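Local structure of ribosomal-protein-S5-alanine N-acetyltransferase (3IGR) at residues V12-S17 with F68-V73; N25-N30 with I81-Y86; L151-E156 with I173-I178. The protein probably acetylates the N-terminal alanine of ribosomal protein uS5, transferring the acetyl group from acetyl-CoA. One frame throughout, in Å; residues are numbered along the deposited sequence.

Overall arrangement
All three contacts belong to one mixed sheet of the GNAT fold. Contact 1 pairs strands 10-14 and 68-74; contact 2 sets helix 20-29 against strand 79-90, the next strand of the sheet. Their segments alternate along the chain and their centres lie about 10 Å apart; F70 N and V84 O, at 2.8 Å, are one backbone link between them. Contact 3 comes later in the chain, where strands 154-162 and 168-178 pair, with its centre about 24 Å from that of contact 1 and 23 Å from that of contact 2, across the chain's centre. Contacts 1 and 2 thus join neighbouring strands and the first helix in the N-terminal part of the fold, and contact 3 lies in its C-terminal hairpin.

Contact 1 (V12-S17 with F68-V73); sequences VRLIKS and FYFVVV
V12-L14 and F68-V73 are antiparallel neighbours in the N-terminal part of the GNAT sheet, with V12 opposite V72 and L14 opposite F70 as non-hydrogen-bonded pairs and R13 opposite V71 as the hydrogen-bonded pair between them. R13 N donates to V71 O (3.2 Å) and V71 N returns to R13 O (2.9 Å); just past the strand, I15 N carries the ladder on to Y69 O at 3.0 Å. L14 CD2 lies over the centre of the F70 ring in a CH-pi contact, 3.8 Å from the centroid and 9° off the normal. The same methyl reaches F68 CB at 4.0 Å, near the plane of that ring, while the V12 side chain crosses that of F70 at about a right angle, CG1 approaching CD1. R13 runs beside V71, and one face of its guanidinium is covered by the CG2 methyls of V71 and V73. L14 O lies in the guanidinium plane and accepts from R13 NH1 (3.1 Å); this bond and a salt bridge from NH1 to D19 OD2 fix the turn of that group. I15 CG1 is anti to the backbone N (chi1 -158°) and lies against V71 CG1, as does CD1 at 3.8 Å; CG2 meets Y69 CD2 at 3.9 Å. Helix 112-126 covers V12, F70 and V72, helices 20-29 and 48-63 cover I15, and strand 79-90 continues the sheet beyond F68-V73.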
loop_
_atom_site.group_PDB
_atom_site.type_symbol
_atom_site.label_atom_id
_atom_site.label_comp_id
_atom_site.label_asym_id
_atom_site.label_seq_id
_atom_site.Cartn_x
_atom_site.Cartn_y
_atom_site.Cartn_z
ATOM N N VAL A 12 5.743 -17.590 -0.551
ATOM C CA VAL A 12 5.561 -17.614 0.898
ATOM C C VAL A 12 4.744 -18.861 1.183
ATOM O O VAL A 12 3.653 -19.048 0.629
ATOM C CB VAL A 12 4.807 -16.366 1.426
ATOM C CG1 VAL A 12 4.796 -16.338 2.967
ATOM C CG2 VAL A 12 5.436 -15.092 0.880
ATOM N N ARG A 13 5.284 -19.731 2.028
ATOM C CA ARG A 13 4.656 -21.010 2.296
ATOM C C ARG A 13 5.049 -21.437 3.683
ATOM O O ARG A 13 5.953 -20.854 4.279
ATOM C CB ARG A 13 5.075 -22.068 1.257
ATOM C CG ARG A 13 6.576 -22.354 1.182
ATOM C CD ARG A 13 6.821 -23.731 0.571
ATOM N NE ARG A 13 8.234 -24.011 0.307
ATOM C CZ ARG A 13 9.121 -24.394 1.226
ATOM N NH1 ARG A 13 8.768 -24.540 2.505
ATOM N NH2 ARG A 13 10.374 -24.628 0.864
ATOM N N LEU A 14 4.362 -22.446 4.205
ATOM C CA LEU A 14 4.732 -22.996 5.509
ATOM C C LEU A 14 6.060 -23.733 5.390
ATOM O O LEU A 14 6.335 -24.372 4.378
ATOM C CB LEU A 14 3.630 -23.907 6.052
ATOM C CG LEU A 14 2.360 -23.193 6.538
ATOM C CD1 LEU A 14 1.267 -24.202 6.922
ATOM C CD2 LEU A 14 2.654 -22.265 7.724
ATOM N N ILE A 15 6.889 -23.605 6.417
ATOM C CA ILE A 15 8.163 -24.302 6.478
ATOM C C ILE A 15 7.930 -25.812 6.607
ATOM O O ILE A 15 6.915 -26.244 7.170
ATOM C CB ILE A 15 9.050 -23.720 7.619
ATOM C CG1 ILE A 15 10.536 -24.018 7.386
ATOM C CG2 ILE A 15 8.544 -24.142 9.014
ATOM C CD1 ILE A 15 11.459 -23.393 8.414
ATOM N N LYS A 16 8.853 -26.607 6.057
ATOM C CA LYS A 16 8.737 -28.063 6.049
ATOM C C LYS A 16 10.004 -28.724 6.586
ATOM O O LYS A 16 11.062 -28.099 6.652
ATOM C CB LYS A 16 8.463 -28.581 4.629
ATOM C CG LYS A 16 7.095 -28.226 4.061
ATOM C CD LYS A 16 6.736 -29.081 2.852
ATOM C CE LYS A 16 7.233 -28.447 1.560
ATOM N NZ LYS A 16 6.244 -28.569 0.440
ATOM N N SER A 17 9.891 -30.000 6.947
ATOM C CA SER A 17 11.043 -30.789 7.372
ATOM C C SER A 17 12.228 -30.667 6.407
ATOM O O SER A 17 13.364 -30.491 6.849
ATOM C CB SER A 17 10.650 -32.258 7.561
ATOM O OG SER A 17 9.745 -32.408 8.645
ATOM N N PHE A 68 2.190 -21.160 13.047
ATOM C CA PHE A 68 2.331 -21.108 11.592
ATOM C C PHE A 68 3.627 -20.366 11.302
ATOM O O PHE A 68 3.732 -19.138 11.485
ATOM C CB PHE A 68 1.103 -20.435 10.948
ATOM C CG PHE A 68 -0.212 -21.083 11.344
ATOM C CD1 PHE A 68 -0.689 -22.206 10.663
ATOM C CD2 PHE A 68 -0.942 -20.608 12.423
ATOM C CE1 PHE A 68 -1.879 -22.821 11.042
ATOM C CE2 PHE A 68 -2.143 -21.223 12.814
ATOM C CZ PHE A 68 -2.605 -22.325 12.129
ATOM N N TYR A 69 4.644 -21.128 10.927
ATOM C CA TYR A 69 5.940 -20.539 10.683
ATOM C C TYR A 69 6.121 -20.520 9.174
ATOM O O TYR A 69 6.272 -21.573 8.561
ATOM C CB TYR A 69 7.033 -21.352 11.380
ATOM C CG TYR A 69 8.369 -20.662 11.431
ATOM C CD1 TYR A 69 8.889 -20.214 12.641
ATOM C CD2 TYR A 69 9.115 -20.444 10.260
ATOM C CE1 TYR A 69 10.120 -19.577 12.695
ATOM C CE2 TYR A 69 10.344 -19.807 10.303
ATOM C CZ TYR A 69 10.848 -19.384 11.529
ATOM O OH TYR A 69 12.067 -18.747 11.589
ATOM N N PHE A 70 6.050 -19.333 8.576
ATOM C CA PHE A 70 6.216 -19.201 7.130
ATOM C C PHE A 70 7.639 -18.830 6.744
ATOM O O PHE A 70 8.310 -18.077 7.460
ATOM C CB PHE A 70 5.320 -18.105 6.580
ATOM C CG PHE A 70 3.854 -18.422 6.609
ATOM C CD1 PHE A 70 3.233 -18.987 5.488
ATOM C CD2 PHE A 70 3.090 -18.103 7.732
ATOM C CE1 PHE A 70 1.867 -19.254 5.490
ATOM C CE2 PHE A 70 1.721 -18.380 7.762
ATOM C CZ PHE A 70 1.103 -18.948 6.633
ATOM N N VAL A 71 8.077 -19.326 5.595
ATOM C CA VAL A 71 9.328 -18.853 4.977
ATOM C C VAL A 71 9.048 -18.134 3.643
ATOM O O VAL A 71 8.045 -18.413 2.966
ATOM C CB VAL A 71 10.366 -19.982 4.766
ATOM C CG1 VAL A 71 10.916 -20.468 6.122
ATOM C CG2 VAL A 71 9.800 -21.151 3.944
ATOM N N VAL A 72 9.914 -17.186 3.302
ATOM C CA VAL A 72 9.855 -16.519 2.017
ATOM C C VAL A 72 11.003 -17.096 1.171
ATOM O O VAL A 72 12.165 -17.070 1.586
ATOM C CB VAL A 72 10.029 -15.000 2.136
ATOM C CG1 VAL A 72 9.919 -14.364 0.741
ATOM C CG2 VAL A 72 9.012 -14.394 3.104
ATOM N N VAL A 73 10.664 -17.631 0.004
ATOM C CA VAL A 73 11.649 -18.286 -0.846
ATOM C C VAL A 73 11.875 -17.473 -2.104
ATOM O O VAL A 73 10.915 -17.069 -2.762
ATOM C CB VAL A 73 11.202 -19.714 -1.241
ATOM C CG1 VAL A 73 12.191 -20.347 -2.274
ATOM C CG2 VAL A 73 11.080 -20.582 -0.005
#

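Contact 2 (N25-N30 with I81-Y86); sequences NYFMRN and IGTVSY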
loop_
_atom_site.group_PDB
_atom_site.type_symbol
_atom_site.label_atom_id
_atom_site.label_comp_id
_atom_site.label_asym_id
_atom_site.label_seq_id
_atom_site.Cartn_x
_atom_site.Cartn_y
_atom_site.Cartn_z
ATOM N N ASN A 25 20.975 -22.078 6.962
ATOM C CA ASN A 25 21.818 -21.193 6.155
ATOM C C ASN A 25 21.349 -19.752 6.226
ATOM O O ASN A 25 22.161 -18.839 6.314
ATOM C CB ASN A 25 21.874 -21.649 4.695
ATOM C CG ASN A 25 22.621 -22.945 4.517
ATOM O OD1 ASN A 25 23.333 -23.398 5.415
ATOM N ND2 ASN A 25 22.473 -23.553 3.349
ATOM N N TYR A 26 20.036 -19.559 6.194
ATOM C CA TYR A 26 19.457 -18.224 6.241
ATOM C C TYR A 26 19.817 -17.486 7.536
ATOM O O TYR A 26 20.169 -16.310 7.492
ATOM C CB TYR A 26 17.935 -18.274 6.050
ATOM C CG TYR A 26 17.239 -16.985 6.422
ATOM C CD1 TYR A 26 17.208 -15.907 5.540
ATOM C CD2 TYR A 26 16.611 -16.838 7.666
ATOM C CE1 TYR A 26 16.600 -14.723 5.888
ATOM C CE2 TYR A 26 15.984 -15.657 8.013
ATOM C CZ TYR A 26 15.978 -14.605 7.121
ATOM O OH TYR A 26 15.350 -13.432 7.468
ATOM N N PHE A 27 19.709 -18.153 8.682
ATOM C CA PHE A 27 19.987 -17.465 9.936
ATOM C C PHE A 27 21.482 -17.318 10.127
ATOM O O PHE A 27 21.960 -16.328 10.674
ATOM C CB PHE A 27 19.300 -18.151 11.128
ATOM C CG PHE A 27 17.818 -17.867 11.201
ATOM C CD1 PHE A 27 17.362 -16.575 11.451
ATOM C CD2 PHE A 27 16.887 -18.875 10.988
ATOM C CE1 PHE A 27 15.996 -16.287 11.499
ATOM C CE2 PHE A 27 15.514 -18.598 11.033
ATOM C CZ PHE A 27 15.070 -17.300 11.295
HETATM N N MSE A 28 22.226 -18.288 9.617
HETATM C CA MSE A 28 23.666 -18.241 9.716
HETATM C C MSE A 28 24.203 -17.126 8.815
HETATM O O MSE A 28 25.149 -16.439 9.178
HETATM C CB MSE A 28 24.222 -19.619 9.389
HETATM C CG MSE A 28 25.604 -19.651 8.912
HETATM SE SE MSE A 28 26.181 -21.495 8.877
HETATM C CE MSE A 28 24.611 -22.386 8.133
ATOM N N ARG A 29 23.555 -16.934 7.664
ATOM C CA ARG A 29 23.880 -15.867 6.709
ATOM C C ARG A 29 23.614 -14.475 7.295
ATOM O O ARG A 29 24.415 -13.556 7.125
ATOM C CB ARG A 29 23.077 -16.071 5.409
ATOM C CG ARG A 29 23.451 -15.179 4.235
ATOM C CD ARG A 29 23.032 -15.784 2.869
ATOM N NE ARG A 29 21.614 -15.574 2.588
ATOM C CZ ARG A 29 20.663 -16.514 2.649
ATOM N NH1 ARG A 29 20.950 -17.774 2.962
ATOM N NH2 ARG A 29 19.409 -16.190 2.379
ATOM N N ASN A 30 22.497 -14.331 8.006
ATOM C CA ASN A 30 22.105 -13.045 8.566
ATOM C C ASN A 30 22.400 -12.850 10.064
ATOM O O ASN A 30 21.908 -11.894 10.670
ATOM C CB ASN A 30 20.625 -12.783 8.261
ATOM C CG ASN A 30 20.367 -12.590 6.791
ATOM O OD1 ASN A 30 20.477 -11.485 6.280
ATOM N ND2 ASN A 30 20.021 -13.669 6.098
ATOM N N ILE A 81 14.837 -16.390 2.131
ATOM C CA ILE A 81 15.295 -15.005 2.278
ATOM C C ILE A 81 14.460 -14.215 3.280
ATOM O O ILE A 81 14.600 -13.000 3.398
ATOM C CB ILE A 81 15.300 -14.262 0.921
ATOM C CG1 ILE A 81 13.871 -14.191 0.361
ATOM C CG2 ILE A 81 16.272 -14.965 -0.038
ATOM C CD1 ILE A 81 13.441 -12.838 -0.148
ATOM N N GLY A 82 13.602 -14.913 4.020
ATOM C CA GLY A 82 12.737 -14.249 5.000
ATOM C C GLY A 82 11.864 -15.238 5.734
ATOM O O GLY A 82 11.746 -16.396 5.322
ATOM N N THR A 83 11.264 -14.773 6.833
ATOM C CA THR A 83 10.393 -15.588 7.656
ATOM C C THR A 83 9.251 -14.710 8.160
ATOM O O THR A 83 9.413 -13.497 8.322
ATOM C CB THR A 83 11.131 -16.174 8.909
ATOM O OG1 THR A 83 11.603 -15.096 9.713
ATOM C CG2 THR A 83 12.313 -17.084 8.528
ATOM N N VAL A 84 8.098 -15.318 8.383
ATOM C CA VAL A 84 6.983 -14.634 9.053
ATOM C C VAL A 84 6.426 -15.688 9.972
ATOM O O VAL A 84 5.950 -16.724 9.508
ATOM C CB VAL A 84 5.882 -14.110 8.071
ATOM C CG1 VAL A 84 4.817 -13.322 8.821
ATOM C CG2 VAL A 84 6.490 -13.196 6.983
ATOM N N SER A 85 6.522 -15.448 11.278
ATOM C CA SER A 85 6.176 -16.479 12.258
ATOM C C SER A 85 5.002 -16.030 13.106
ATOM O O SER A 85 5.073 -14.993 13.754
ATOM C CB SER A 85 7.372 -16.768 13.156
ATOM O OG SER A 85 6.986 -17.628 14.219
ATOM N N TYR A 86 3.924 -16.813 13.099
ATOM C CA TYR A 86 2.762 -16.562 13.967
ATOM C C TYR A 86 2.844 -17.558 15.116
ATOM O O TYR A 86 2.812 -18.775 14.900
ATOM C CB TYR A 86 1.445 -16.693 13.198
ATOM C CG TYR A 86 1.353 -15.683 12.089
ATOM C CD1 TYR A 86 0.836 -14.413 12.324
ATOM C CD2 TYR A 86 1.850 -15.972 10.808
ATOM C CE1 TYR A 86 0.770 -13.470 11.305
ATOM C CE2 TYR A 86 1.792 -15.027 9.782
ATOM C CZ TYR A 86 1.253 -13.779 10.049
ATOM O OH TYR A 86 1.213 -12.829 9.078
#
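Y26 of helix 20-29 leans on I81, G82 and T83 where this first helix of the GNAT fold crosses strand 79-90. The short axes pass 9.2 Å apart at 106°, and the gap is bridged by side chains, mainly the aromatics of the helix, without a hydrogen bond between the two segments. CG, anti to the backbone N (chi1 166°), starts the Y26 side chain toward the strand, and CE1 comes 3.4 Å from I81 C and 3.5 Å from G82 N, while OH comes 3.7 Å from G82 CA. The ring thus meets obliquely the backbone of a classic beta bulge, in which I81 and G82 both face V72 of the adjacent strand. T83 offers its methyl instead: CG2 is 4.0 Å from Y26 CE2 and 3.9 Å from F27 CZ, the latter a tip-to-tip meeting. Within the helix, Y26 CD2 stands over the centre of the F27 ring. The hydroxyls of Y26 and T83 are both hydrogen-bonded to S102 OG on strand 96-103, a shared partner for two buried polar groups. I81 points its CB away from the helix, yet its CG2 lies 4.1 Å from R29 NH2; the R29 guanidinium is held by I80 O and by a salt bridge with D104. N30 ND2 lies in the carbonyl plane of Y26 and donates to Y26 O at 3.0 Å, with an N-H...O angle of 169°, and this oxygen also accepts from N30 N.

Contact 3 (L151-E156 with I173-I178); sequences LGFVKE and ILTSKI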
loop_
_atom_site.group_PDB
_atom_site.type_symbol
_atom_site.label_atom_id
_atom_site.label_comp_id
_atom_site.label_asym_id
_atom_site.label_seq_id
_atom_site.Cartn_x
_atom_site.Cartn_y
_atom_site.Cartn_z
ATOM N N LEU A 151 0.560 -1.784 6.760
ATOM C CA LEU A 151 -0.385 -2.889 6.855
ATOM C C LEU A 151 -1.556 -2.585 7.771
ATOM O O LEU A 151 -2.393 -3.455 8.036
ATOM C CB LEU A 151 0.359 -4.144 7.316
ATOM C CG LEU A 151 1.354 -4.626 6.255
ATOM C CD1 LEU A 151 2.035 -5.889 6.735
ATOM C CD2 LEU A 151 0.627 -4.880 4.954
ATOM N N GLY A 152 -1.612 -1.347 8.249
ATOM C CA GLY A 152 -2.712 -0.887 9.077
ATOM C C GLY A 152 -2.725 -1.331 10.528
ATOM O O GLY A 152 -3.788 -1.324 11.141
ATOM N N PHE A 153 -1.570 -1.740 11.073
ATOM C CA PHE A 153 -1.433 -2.001 12.523
ATOM C C PHE A 153 -1.546 -0.694 13.283
ATOM O O PHE A 153 -1.037 0.321 12.833
ATOM C CB PHE A 153 -0.102 -2.672 12.850
ATOM C CG PHE A 153 -0.073 -4.143 12.529
ATOM C CD1 PHE A 153 -0.030 -4.583 11.212
ATOM C CD2 PHE A 153 -0.075 -5.085 13.551
ATOM C CE1 PHE A 153 0.001 -5.946 10.909
ATOM C CE2 PHE A 153 -0.058 -6.461 13.264
ATOM C CZ PHE A 153 -0.007 -6.895 11.947
ATOM N N VAL A 154 -2.253 -0.722 14.408
ATOM C CA VAL A 154 -2.515 0.484 15.188
ATOM C C VAL A 154 -1.696 0.401 16.474
ATOM O O VAL A 154 -1.738 -0.622 17.175
ATOM C CB VAL A 154 -4.034 0.610 15.505
ATOM C CG1 VAL A 154 -4.330 1.806 16.457
ATOM C CG2 VAL A 154 -4.822 0.775 14.213
ATOM N N LYS A 155 -0.938 1.455 16.770
ATOM C CA LYS A 155 -0.191 1.538 18.025
ATOM C C LYS A 155 -1.146 1.475 19.230
ATOM O O LYS A 155 -2.090 2.255 19.315
ATOM C CB LYS A 155 0.655 2.830 18.072
ATOM C CG LYS A 155 1.431 3.024 19.395
ATOM C CD LYS A 155 2.187 4.367 19.440
ATOM C CE LYS A 155 2.784 4.602 20.815
ATOM N NZ LYS A 155 3.762 5.739 20.822
ATOM N N GLU A 156 -0.884 0.554 20.153
ATOM C CA GLU A 156 -1.679 0.410 21.374
ATOM C C GLU A 156 -1.005 1.005 22.597
ATOM O O GLU A 156 -1.664 1.261 23.602
ATOM C CB GLU A 156 -1.961 -1.064 21.644
ATOM C CG GLU A 156 -2.848 -1.663 20.588
ATOM C CD GLU A 156 -3.349 -3.030 20.944
ATOM O OE1 GLU A 156 -2.678 -3.756 21.709
ATOM O OE2 GLU A 156 -4.416 -3.377 20.432
ATOM N N ILE A 173 7.372 -0.629 20.984
ATOM C CA ILE A 173 6.039 -0.144 20.665
ATOM C C ILE A 173 5.111 -1.337 20.530
ATOM O O ILE A 173 5.456 -2.307 19.872
ATOM C CB ILE A 173 6.028 0.684 19.344
ATOM C CG1 ILE A 173 7.052 1.827 19.400
ATOM C CG2 ILE A 173 4.635 1.201 19.047
ATOM C CD1 ILE A 173 6.810 2.853 20.503
ATOM N N LEU A 174 3.950 -1.286 21.162
ATOM C CA LEU A 174 2.978 -2.370 21.013
ATOM C C LEU A 174 1.958 -1.963 19.961
ATOM O O LEU A 174 1.409 -0.857 20.006
ATOM C CB LEU A 174 2.273 -2.685 22.345
ATOM C CG LEU A 174 3.173 -2.812 23.589
ATOM C CD1 LEU A 174 2.364 -2.798 24.866
ATOM C CD2 LEU A 174 4.028 -4.055 23.496
ATOM N N THR A 175 1.715 -2.849 19.012
ATOM C CA THR A 175 0.756 -2.571 17.946
ATOM C C THR A 175 -0.123 -3.780 17.689
ATOM O O THR A 175 0.228 -4.920 18.062
ATOM C CB THR A 175 1.452 -2.151 16.608
ATOM O OG1 THR A 175 2.000 -3.307 15.949
ATOM C CG2 THR A 175 2.551 -1.136 16.842
ATOM N N SER A 176 -1.272 -3.553 17.058
ATOM C CA SER A 176 -2.112 -4.678 16.692
ATOM C C SER A 176 -2.946 -4.387 15.458
ATOM O O SER A 176 -3.136 -3.235 15.074
ATOM C CB SER A 176 -3.021 -5.076 17.855
ATOM O OG SER A 176 -4.066 -4.134 17.952
ATOM N N LYS A 177 -3.415 -5.450 14.822
ATOM C CA LYS A 177 -4.434 -5.343 13.806
ATOM C C LYS A 177 -5.585 -6.270 14.211
ATOM O O LYS A 177 -5.349 -7.418 14.593
ATOM C CB LYS A 177 -3.868 -5.754 12.448
ATOM C CG LYS A 177 -4.776 -5.379 11.281
ATOM C CD LYS A 177 -4.124 -5.716 9.943
ATOM C CE LYS A 177 -5.020 -5.235 8.805
ATOM N NZ LYS A 177 -4.308 -5.230 7.501
ATOM N N ILE A 178 -6.811 -5.742 14.125
ATOM C CA ILE A 178 -8.030 -6.419 14.590
ATOM C C ILE A 178 -8.879 -6.747 13.370
ATOM O O ILE A 178 -9.106 -5.901 12.502
ATOM C CB ILE A 178 -8.823 -5.506 15.598
ATOM C CG1 ILE A 178 -8.041 -5.387 16.932
ATOM C CG2 ILE A 178 -10.236 -6.030 15.858
ATOM C CD1 ILE A 178 -8.463 -4.184 17.817
#
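S176 OG donates to E156 OE2 at 2.6 Å, and K177 NZ to L151 O at 2.7 Å; the first bond runs alongside the backbone ladder of the C-terminal beta hairpin of the GNAT fold, the second lies beyond its V154 end. The serine hydroxyl approaches from above the carboxylate plane, 67° out of it, while E156 OE1 forms a salt bridge with R132 NH2 on strand 132-137. K177, extended beyond CG, carries its amine to the carbonyl of L151, just past helix 142-150. There G152, with positive phi, is the C-prime residue of a Schellman motif that ends the helix; a lysine charge at this terminus would be expected to interact favourably with the helix dipole.

Backbone bonds join the strands. V154 N binds S176 O at 2.7 Å and S176 N binds V154 O at 3.0 Å, forming the hydrogen-bonded pair; E156 N binds L174 O at 2.7 Å, and K155 and T175 make the non-hydrogen-bonded pair in between.

Packing spreads from F153. K177 CB sits over the centre of its ring in a CH-pi contact, 3.8 Å from the centroid and only 5° off the normal, with the two side chains crossing at about a right angle. T175 OG1 lies near this ring too, although its hydrogen bond is to A135 O of strand 132-137. L148 of helix 142-150 touches both F153 and T175. Farther along the hairpin, the K155 side chain passes I173 at a slant, with K155 CG 3.7 Å from I173 CG2.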